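Local coordinates for protein D-psicose 3-epimerase (Agrobacterium tumefaciens, PDB 2HK0) that probably interconverts D-psicose and D-fructose by metal-dependent epimerisation at carbon 3 of these unphosphorylated ketoses, at residues 43-51 and 293-304. Sequence-based numbering, arbitrary orientation.
Sequences EKVAKLGFD and DEDARNALAFSR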
loop_
_atom_site.group_PDB
_atom_site.type_symbol
_atom_site.label_atom_id
_atom_site.label_comp_id
_atom_site.label_asym_id
_atom_site.label_seq_id
_atom_site.Cartn_x
_atom_site.Cartn_y
_atom_site.Cartn_z
ATOM N N GLU A 43 20.178 -16.300 -26.837
ATOM C CA GLU A 43 19.656 -15.527 -27.956
ATOM C C GLU A 43 18.206 -15.099 -27.745
ATOM O O GLU A 43 17.832 -13.976 -28.066
ATOM C CB GLU A 43 19.745 -16.355 -29.243
ATOM C CG GLU A 43 19.276 -15.593 -30.474
ATOM C CD GLU A 43 19.039 -16.495 -31.681
ATOM O OE1 GLU A 43 19.909 -17.344 -31.969
ATOM O OE2 GLU A 43 17.984 -16.337 -32.342
ATOM N N LYS A 44 17.383 -15.996 -27.214
ATOM C CA LYS A 44 15.976 -15.688 -26.994
ATOM C C LYS A 44 15.799 -14.552 -25.991
ATOM O O LYS A 44 15.069 -13.589 -26.243
ATOM C CB LYS A 44 15.248 -16.930 -26.478
ATOM C CG LYS A 44 13.740 -16.785 -26.350
ATOM C CD LYS A 44 13.231 -17.641 -25.202
ATOM C CE LYS A 44 11.945 -18.366 -25.517
ATOM N NZ LYS A 44 10.799 -17.517 -25.842
ATOM N N VAL A 45 16.453 -14.676 -24.838
ATOM C CA VAL A 45 16.349 -13.660 -23.800
ATOM C C VAL A 45 16.894 -12.320 -24.301
ATOM O O VAL A 45 16.310 -11.266 -24.036
ATOM C CB VAL A 45 17.093 -14.133 -22.518
ATOM C CG1 VAL A 45 17.185 -13.016 -21.509
ATOM C CG2 VAL A 45 16.347 -15.336 -21.924
ATOM N N ALA A 46 17.994 -12.355 -25.051
ATOM C CA ALA A 46 18.556 -11.118 -25.588
ATOM C C ALA A 46 17.531 -10.472 -26.526
ATOM O O ALA A 46 17.308 -9.261 -26.481
ATOM C CB ALA A 46 19.846 -11.404 -26.347
ATOM N N LYS A 47 16.899 -11.288 -27.366
ATOM C CA LYS A 47 15.915 -10.762 -28.308
ATOM C C LYS A 47 14.716 -10.138 -27.603
ATOM O O LYS A 47 14.067 -9.258 -28.151
ATOM C CB LYS A 47 15.426 -11.864 -29.248
ATOM C CG LYS A 47 16.491 -12.458 -30.160
ATOM C CD LYS A 47 16.939 -11.498 -31.250
ATOM C CE LYS A 47 17.828 -12.229 -32.263
ATOM N NZ LYS A 47 17.160 -13.471 -32.782
ATOM N N LEU A 48 14.408 -10.599 -26.398
ATOM C CA LEU A 48 13.283 -10.035 -25.664
ATOM C C LEU A 48 13.670 -8.691 -25.035
ATOM O O LEU A 48 12.839 -8.008 -24.445
ATOM C CB LEU A 48 12.801 -11.018 -24.588
ATOM C CG LEU A 48 12.228 -12.344 -25.114
ATOM C CD1 LEU A 48 11.960 -13.284 -23.938
ATOM C CD2 LEU A 48 10.941 -12.084 -25.914
ATOM N N GLY A 49 14.935 -8.309 -25.140
ATOM C CA GLY A 49 15.317 -7.012 -24.593
ATOM C C GLY A 49 16.051 -6.968 -23.262
ATOM O O GLY A 49 16.450 -5.897 -22.809
ATOM N N PHE A 50 16.235 -8.114 -22.625
ATOM C CA PHE A 50 16.941 -8.140 -21.346
ATOM C C PHE A 50 18.441 -7.855 -21.496
ATOM O O PHE A 50 19.051 -8.206 -22.505
ATOM C CB PHE A 50 16.751 -9.508 -20.675
ATOM C CG PHE A 50 15.330 -9.759 -20.181
ATOM C CD1 PHE A 50 14.936 -9.345 -18.902
ATOM C CD2 PHE A 50 14.398 -10.413 -20.992
ATOM C CE1 PHE A 50 13.637 -9.583 -18.435
ATOM C CE2 PHE A 50 13.090 -10.657 -20.531
ATOM C CZ PHE A 50 12.715 -10.235 -19.241
ATOM N N ASP A 51 19.026 -7.224 -20.480
ATOM C CA ASP A 51 20.457 -6.933 -20.464
ATOM C C ASP A 51 21.197 -8.187 -19.979
ATOM O O ASP A 51 22.364 -8.391 -20.286
ATOM C CB ASP A 51 20.770 -5.829 -19.454
ATOM C CG ASP A 51 19.958 -4.557 -19.680
ATOM O OD1 ASP A 51 20.024 -4.013 -20.798
ATOM O OD2 ASP A 51 19.270 -4.101 -18.729
ATOM N N ASP A 293 6.393 -15.045 -23.215
ATOM C CA ASP A 293 7.345 -14.036 -23.694
ATOM C C ASP A 293 6.794 -12.633 -23.503
ATOM O O ASP A 293 7.516 -11.706 -23.115
ATOM C CB ASP A 293 7.636 -14.232 -25.190
ATOM C CG ASP A 293 8.487 -15.453 -25.471
ATOM O OD1 ASP A 293 8.967 -16.119 -24.520
ATOM O OD2 ASP A 293 8.682 -15.747 -26.668
ATOM N N GLU A 294 5.511 -12.479 -23.813
ATOM C CA GLU A 294 4.825 -11.199 -23.697
ATOM C C GLU A 294 4.811 -10.731 -22.233
ATOM O O GLU A 294 5.095 -9.571 -21.943
ATOM C CB GLU A 294 3.399 -11.336 -24.241
ATOM C CG GLU A 294 2.600 -10.047 -24.344
ATOM C CD GLU A 294 1.122 -10.327 -24.614
ATOM O OE1 GLU A 294 0.823 -11.165 -25.505
ATOM O OE2 GLU A 294 0.262 -9.720 -23.934
ATOM N N ASP A 295 4.468 -11.625 -21.312
ATOM C CA ASP A 295 4.474 -11.266 -19.890
ATOM C C ASP A 295 5.901 -10.852 -19.487
ATOM O O ASP A 295 6.097 -9.853 -18.803
ATOM C CB ASP A 295 4.032 -12.448 -19.022
ATOM C CG ASP A 295 2.531 -12.658 -19.032
ATOM O OD1 ASP A 295 1.790 -11.725 -19.394
ATOM O OD2 ASP A 295 2.083 -13.754 -18.650
ATOM N N ALA A 296 6.895 -11.627 -19.918
ATOM C CA ALA A 296 8.293 -11.319 -19.599
ATOM C C ALA A 296 8.663 -9.940 -20.148
ATOM O O ALA A 296 9.228 -9.100 -19.446
ATOM C CB ALA A 296 9.220 -12.388 -20.187
ATOM N N ARG A 297 8.324 -9.710 -21.410
ATOM C CA ARG A 297 8.619 -8.440 -22.063
ATOM C C ARG A 297 7.915 -7.270 -21.358
ATOM O O ARG A 297 8.506 -6.190 -21.180
ATOM C CB ARG A 297 8.186 -8.520 -23.532
ATOM C CG ARG A 297 8.974 -7.672 -24.499
ATOM C CD ARG A 297 9.000 -8.384 -25.861
ATOM N NE ARG A 297 7.711 -9.010 -26.129
ATOM C CZ ARG A 297 7.507 -10.032 -26.958
ATOM N NH1 ARG A 297 8.509 -10.573 -27.640
ATOM N NH2 ARG A 297 6.289 -10.545 -27.070
ATOM N N ASN A 298 6.666 -7.476 -20.940
ATOM C CA ASN A 298 5.947 -6.392 -20.273
ATOM C C ASN A 298 6.505 -6.162 -18.863
ATOM O O ASN A 298 6.595 -5.017 -18.407
ATOM C CB ASN A 298 4.426 -6.679 -20.223
ATOM C CG ASN A 298 3.780 -6.667 -21.617
ATOM O OD1 ASN A 298 4.246 -5.965 -22.517
ATOM N ND2 ASN A 298 2.707 -7.437 -21.792
ATOM N N ALA A 299 6.883 -7.242 -18.178
ATOM C CA ALA A 299 7.435 -7.111 -16.830
ATOM C C ALA A 299 8.767 -6.367 -16.896
ATOM O O ALA A 299 9.089 -5.595 -15.991
ATOM C CB ALA A 299 7.623 -8.481 -16.177
ATOM N N LEU A 300 9.518 -6.592 -17.975
ATOM C CA LEU A 300 10.813 -5.938 -18.202
ATOM C C LEU A 300 10.600 -4.437 -18.318
ATOM O O LEU A 300 11.285 -3.649 -17.659
ATOM C CB LEU A 300 11.456 -6.416 -19.517
ATOM C CG LEU A 300 12.980 -6.551 -19.667
ATOM C CD1 LEU A 300 13.361 -6.458 -21.165
ATOM C CD2 LEU A 300 13.738 -5.535 -18.828
ATOM N N ALA A 301 9.672 -4.043 -19.194
ATOM C CA ALA A 301 9.355 -2.621 -19.398
ATOM C C ALA A 301 8.859 -1.991 -18.092
ATOM O O ALA A 301 9.247 -0.877 -17.734
ATOM C CB ALA A 301 8.278 -2.465 -20.501
ATOM N N PHE A 302 7.989 -2.712 -17.395
ATOM C CA PHE A 302 7.444 -2.260 -16.116
ATOM C C PHE A 302 8.612 -2.037 -15.152
ATOM O O PHE A 302 8.707 -1.006 -14.490
ATOM C CB PHE A 302 6.497 -3.343 -15.559
ATOM C CG PHE A 302 6.004 -3.081 -14.158
ATOM C CD1 PHE A 302 4.816 -2.386 -13.936
ATOM C CD2 PHE A 302 6.728 -3.531 -13.058
ATOM C CE1 PHE A 302 4.359 -2.148 -12.634
ATOM C CE2 PHE A 302 6.288 -3.301 -11.764
ATOM C CZ PHE A 302 5.097 -2.607 -11.547
ATOM N N SER A 303 9.515 -3.007 -15.078
ATOM C CA SER A 303 10.636 -2.907 -14.147
ATOM C C SER A 303 11.579 -1.765 -14.446
ATOM O O SER A 303 12.059 -1.100 -13.540
ATOM C CB SER A 303 11.403 -4.223 -14.098
ATOM O OG SER A 303 10.558 -5.251 -13.620
ATOM N N ARG A 304 11.848 -1.526 -15.719
ATOM C CA ARG A 304 12.743 -0.434 -16.063
ATOM C C ARG A 304 12.104 0.913 -15.731
ATOM O O ARG A 304 12.785 1.828 -15.255
ATOM C CB ARG A 304 13.097 -0.494 -17.549
ATOM C CG ARG A 304 14.099 -1.582 -17.861
ATOM C CD ARG A 304 14.374 -1.736 -19.357
ATOM N NE ARG A 304 15.572 -2.546 -19.572
ATOM C CZ ARG A 304 15.807 -3.281 -20.653
ATOM N NH1 ARG A 304 14.919 -3.324 -21.641
ATOM N NH2 ARG A 304 16.938 -3.980 -20.748
HETATM O O HOH W 1 11.060 -8.755 -28.215
HETATM O O HOH W 2 17.638 -1.897 -18.377
#
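Leu48 lies across from Arg297, with CA atoms 6.1 Å apart, and two residues on Phe50 faces Leu300, so the C-terminal turn of one helix and the loop after it meet one side of segment 293-304, part of helix 289-307. Gly49 makes the turn in a Schellman motif; glycine readily adopts its positive phi (103°), and Leu300 CD1 packs 3.4 Å from Gly49 C. Leu300 lays its branch point over one face of the Phe50 ring, a CH-pi contact with CG 3.6 Å from the ring centroid, while Ala296, small enough to admit the ring's end, borders CZ.

Polar groups close both ends. Lys44, bent along its chain, forms a salt bridge with Asp293, NZ meeting OD1 on its syn side at 2.7 Å with OD2 also close, and Leu48 CD2 packs beside this aspartate's CB and against Arg297 NH1. Arg304, extended from CG to NE, reaches past Leu300, whose CD2 covers one guanidinium face. Its NH2 donates to Gly49 O (2.9 Å) and, in a salt bridge nearly straight at 168°, to Asp51 OD2, which lies in the guanidinium plane although the donor stands above the carboxylate. The backbone N of His23 also bonds that oxygen, probably favouring its charged form.

In the TIM barrel, the contact joins the helix between strands 22-26 and 52-56 to the last barrel helix, 289-307. Leu300 and Arg304 also touch His23 of strand 22-26, Phe50 rests on Met263 of strand 260-263, and Phe302 packs on Val306 of a second subunit.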